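Local coordinates for protein FAD-dependent oxidoreductase (Actinomadura kijaniata, PDB 3M9V) that probably acts as a flavin-dependent oxidoreductase of the acyl-CoA dehydrogenase family in D-kijanose biosynthesis, working on a dTDP-linked sugar, at residues L88-L100 against S262-D276. Sequence-based numbering, arbitrary orientation.
Sequences LLAVARADASTAL and SVLGVYVGVAQAAYD
R93 of helix 88-94 lies over helix 264-276 as a knob among G269, Q272, A273 and D276. Its CB meets the methyl of A273, and its CG rests on the backbone at G269 O, 3.5 Å away. CD then passes alongside CG of Q272. A bend at chi3 (58°) turns the chain beyond, where NE meets a water in a weak bond and Q272 CG sits 3.6 Å from R93 NH1, over one guanidinium face but toward its rim. At the tip, R93 NH2 forms a salt bridge with D276 OD2 at 2.7 Å, the guanidinium and carboxylate planes 54° apart. The other carboxylate oxygen, OD1, accepts a hydrogen bond from Q272 NE2, while Q272 OE1 is held by R308 of helix 291-323.

Next to this polar end the backbones come close because G269 has no side chain: L89 O and A92 CB crowd the place a CB would take. L89 and G269 have CA atoms 4.2 Å apart, and L89 CA makes a CA-H...O contact of 3.3 Å with G265 O. The axes of helices 88-94 and 264-276 approach to 7.2 Å and cross at -45°. V266 is a second knob, set among L88, A92, A96 and A99: CG1 faces A92, whereas V266 CG2 lies 3.8 Å from A99 CB. A96 CB packs against V270 CG2.

The contact joins the N- and C-terminal family regions of the acyl-CoA dehydrogenase fold. Helices 81-94 and 96-118 meet helix 264-283, with helix 35-48 touching the former pair near D95, helix 372-379 packing on A96 and A273, and L100 approaching S173, just after strand 163-172, which binds FMN in another structure of this protein, though none is bound to this chain.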
# COMPACT_ATOMS: atom_id res chain seq x y z
N LEU A 88 -4.66 -6.85 28.13
CA LEU A 88 -3.43 -6.21 27.63
C LEU A 88 -3.72 -4.98 26.77
O LEU A 88 -3.00 -3.98 26.78
CB LEU A 88 -2.56 -7.20 26.84
CG LEU A 88 -2.09 -8.38 27.70
CD1 LEU A 88 -1.25 -9.38 26.90
CD2 LEU A 88 -1.24 -7.84 28.84
N LEU A 89 -4.73 -5.09 25.91
CA LEU A 89 -5.15 -3.96 25.09
C LEU A 89 -5.50 -2.75 25.99
O LEU A 89 -5.01 -1.63 25.78
CB LEU A 89 -6.35 -4.45 24.25
CG LEU A 89 -6.82 -3.57 23.08
CD1 LEU A 89 -7.89 -4.33 22.25
CD2 LEU A 89 -7.45 -2.26 23.62
N ALA A 90 -6.33 -2.97 27.01
CA ALA A 90 -6.67 -1.84 27.90
C ALA A 90 -5.42 -1.26 28.59
O ALA A 90 -5.25 -0.04 28.66
CB ALA A 90 -7.72 -2.29 28.99
N VAL A 91 -4.51 -2.13 29.03
CA VAL A 91 -3.28 -1.61 29.63
C VAL A 91 -2.42 -0.85 28.61
O VAL A 91 -1.87 0.22 28.91
CB VAL A 91 -2.46 -2.70 30.38
CG1 VAL A 91 -1.11 -2.17 30.91
CG2 VAL A 91 -3.27 -3.26 31.55
N ALA A 92 -2.29 -1.39 27.41
CA ALA A 92 -1.48 -0.76 26.37
C ALA A 92 -2.00 0.62 25.95
O ALA A 92 -1.19 1.48 25.59
CB ALA A 92 -1.32 -1.68 25.17
N ARG A 93 -3.31 0.85 26.00
CA ARG A 93 -3.78 2.19 25.68
C ARG A 93 -3.23 3.16 26.69
O ARG A 93 -3.09 4.32 26.36
CB ARG A 93 -5.30 2.32 25.76
CG ARG A 93 -5.93 1.51 24.68
CD ARG A 93 -7.42 1.39 24.89
NE ARG A 93 -7.99 2.72 24.93
CZ ARG A 93 -9.27 2.94 24.68
NH1 ARG A 93 -10.07 1.93 24.36
NH2 ARG A 93 -9.72 4.18 24.74
N ALA A 94 -2.95 2.71 27.90
CA ALA A 94 -2.25 3.55 28.88
C ALA A 94 -0.72 3.56 28.75
O ALA A 94 -0.12 4.64 28.80
CB ALA A 94 -2.70 3.15 30.27
N ASP A 95 -0.09 2.40 28.55
CA ASP A 95 1.34 2.41 28.33
C ASP A 95 1.71 1.02 27.80
O ASP A 95 1.41 -0.01 28.41
CB ASP A 95 2.12 2.64 29.65
CG ASP A 95 3.63 2.53 29.44
OD1 ASP A 95 4.37 1.69 30.02
OD2 ASP A 95 4.09 3.37 28.64
N ALA A 96 2.33 1.01 26.64
CA ALA A 96 2.57 -0.25 25.95
C ALA A 96 3.70 -1.04 26.62
O ALA A 96 3.64 -2.28 26.62
CB ALA A 96 2.99 0.08 24.51
N SER A 97 4.71 -0.35 27.13
CA SER A 97 5.78 -1.03 27.88
C SER A 97 5.22 -1.79 29.06
O SER A 97 5.63 -2.92 29.28
CB SER A 97 6.85 -0.10 28.47
OG SER A 97 7.57 0.50 27.40
N THR A 98 4.29 -1.19 29.81
CA THR A 98 3.75 -1.91 30.96
C THR A 98 2.98 -3.15 30.52
O THR A 98 2.99 -4.19 31.17
CB THR A 98 2.76 -0.99 31.73
OG1 THR A 98 3.49 0.15 32.21
CG2 THR A 98 2.07 -1.70 32.88
N ALA A 99 2.22 -3.00 29.43
CA ALA A 99 1.47 -4.14 28.90
C ALA A 99 2.42 -5.26 28.46
O ALA A 99 2.07 -6.42 28.63
CB ALA A 99 0.57 -3.70 27.72
N LEU A 100 3.54 -4.92 27.85
CA LEU A 100 4.41 -5.91 27.25
C LEU A 100 5.02 -6.72 28.41
O LEU A 100 5.08 -7.95 28.36
CB LEU A 100 5.54 -5.23 26.46
CG LEU A 100 6.63 -6.18 25.95
CD1 LEU A 100 5.97 -7.17 25.04
CD2 LEU A 100 7.77 -5.49 25.18
N SER A 262 -1.12 -13.78 22.80
CA SER A 262 -1.95 -12.75 23.41
C SER A 262 -1.32 -11.35 23.37
O SER A 262 -1.97 -10.30 23.53
CB SER A 262 -2.51 -13.25 24.75
OG SER A 262 -1.55 -13.16 25.79
N VAL A 263 -0.01 -11.32 23.16
CA VAL A 263 0.72 -10.07 23.03
C VAL A 263 0.25 -9.23 21.84
O VAL A 263 0.58 -8.05 21.79
CB VAL A 263 2.26 -10.26 22.93
CG1 VAL A 263 2.68 -10.43 21.49
CG2 VAL A 263 2.96 -9.02 23.48
N LEU A 264 -0.54 -9.80 20.93
CA LEU A 264 -1.13 -9.08 19.82
C LEU A 264 -2.05 -7.99 20.38
O LEU A 264 -2.16 -6.95 19.74
CB LEU A 264 -1.94 -10.00 18.89
CG LEU A 264 -1.14 -11.00 18.02
CD1 LEU A 264 -1.94 -11.82 17.00
CD2 LEU A 264 0.09 -10.34 17.36
N GLY A 265 -2.70 -8.22 21.52
CA GLY A 265 -3.52 -7.21 22.17
C GLY A 265 -2.76 -5.93 22.48
O GLY A 265 -3.35 -4.84 22.49
N VAL A 266 -1.46 -6.03 22.70
CA VAL A 266 -0.62 -4.86 23.02
C VAL A 266 -0.64 -3.87 21.84
O VAL A 266 -0.93 -2.68 21.98
CB VAL A 266 0.81 -5.27 23.42
CG1 VAL A 266 1.68 -4.01 23.62
CG2 VAL A 266 0.74 -6.11 24.73
N TYR A 267 -0.42 -4.40 20.65
CA TYR A 267 -0.22 -3.56 19.44
C TYR A 267 -1.60 -3.08 19.00
O TYR A 267 -1.73 -1.94 18.53
CB TYR A 267 0.54 -4.35 18.37
CG TYR A 267 1.87 -4.76 18.98
CD1 TYR A 267 2.83 -3.78 19.23
CD2 TYR A 267 2.17 -6.08 19.32
CE1 TYR A 267 4.06 -4.10 19.82
CE2 TYR A 267 3.41 -6.41 19.92
CZ TYR A 267 4.32 -5.41 20.19
OH TYR A 267 5.52 -5.63 20.78
N VAL A 268 -2.63 -3.90 19.22
CA VAL A 268 -3.97 -3.41 18.99
C VAL A 268 -4.30 -2.23 19.93
O VAL A 268 -4.94 -1.25 19.50
CB VAL A 268 -5.08 -4.51 19.14
CG1 VAL A 268 -6.44 -3.89 18.84
CG2 VAL A 268 -4.82 -5.73 18.22
N GLY A 269 -3.91 -2.29 21.20
CA GLY A 269 -4.17 -1.15 22.10
C GLY A 269 -3.42 0.12 21.75
O GLY A 269 -3.97 1.23 21.83
N VAL A 270 -2.17 -0.03 21.31
CA VAL A 270 -1.40 1.10 20.77
C VAL A 270 -2.11 1.78 19.59
O VAL A 270 -2.25 3.02 19.55
CB VAL A 270 0.06 0.70 20.42
CG1 VAL A 270 0.81 1.86 19.78
CG2 VAL A 270 0.80 0.33 21.73
N ALA A 271 -2.56 0.98 18.62
CA ALA A 271 -3.32 1.59 17.52
C ALA A 271 -4.59 2.28 18.02
O ALA A 271 -5.00 3.32 17.49
CB ALA A 271 -3.66 0.51 16.47
N GLN A 272 -5.29 1.68 18.98
CA GLN A 272 -6.50 2.31 19.50
C GLN A 272 -6.20 3.67 20.14
O GLN A 272 -6.96 4.63 19.98
CB GLN A 272 -7.23 1.35 20.46
CG GLN A 272 -8.58 1.88 21.03
CD GLN A 272 -9.65 1.89 19.97
OE1 GLN A 272 -10.01 0.84 19.43
NE2 GLN A 272 -10.15 3.07 19.63
N ALA A 273 -5.10 3.76 20.87
CA ALA A 273 -4.80 4.94 21.68
C ALA A 273 -4.37 6.01 20.67
O ALA A 273 -4.72 7.16 20.87
CB ALA A 273 -3.68 4.66 22.71
N ALA A 274 -3.68 5.65 19.59
CA ALA A 274 -3.37 6.62 18.55
C ALA A 274 -4.62 7.22 17.90
O ALA A 274 -4.78 8.42 17.75
CB ALA A 274 -2.43 6.00 17.47
N TYR A 275 -5.57 6.36 17.54
CA TYR A 275 -6.79 6.81 16.91
C TYR A 275 -7.56 7.74 17.86
O TYR A 275 -8.03 8.80 17.42
CB TYR A 275 -7.64 5.59 16.63
CG TYR A 275 -8.92 5.85 15.88
CD1 TYR A 275 -8.97 6.76 14.82
CD2 TYR A 275 -10.08 5.18 16.20
CE1 TYR A 275 -10.17 6.99 14.11
CE2 TYR A 275 -11.27 5.38 15.49
CZ TYR A 275 -11.30 6.25 14.44
OH TYR A 275 -12.50 6.40 13.78
N ASP A 276 -7.69 7.33 19.12
CA ASP A 276 -8.42 8.10 20.13
C ASP A 276 -7.83 9.48 20.32
O ASP A 276 -8.58 10.45 20.47
CB ASP A 276 -8.35 7.41 21.49
CG ASP A 276 -9.25 6.20 21.54
OD1 ASP A 276 -10.06 5.97 20.62
OD2 ASP A 276 -9.06 5.42 22.48
O HOH W 1 -7.33 5.39 24.14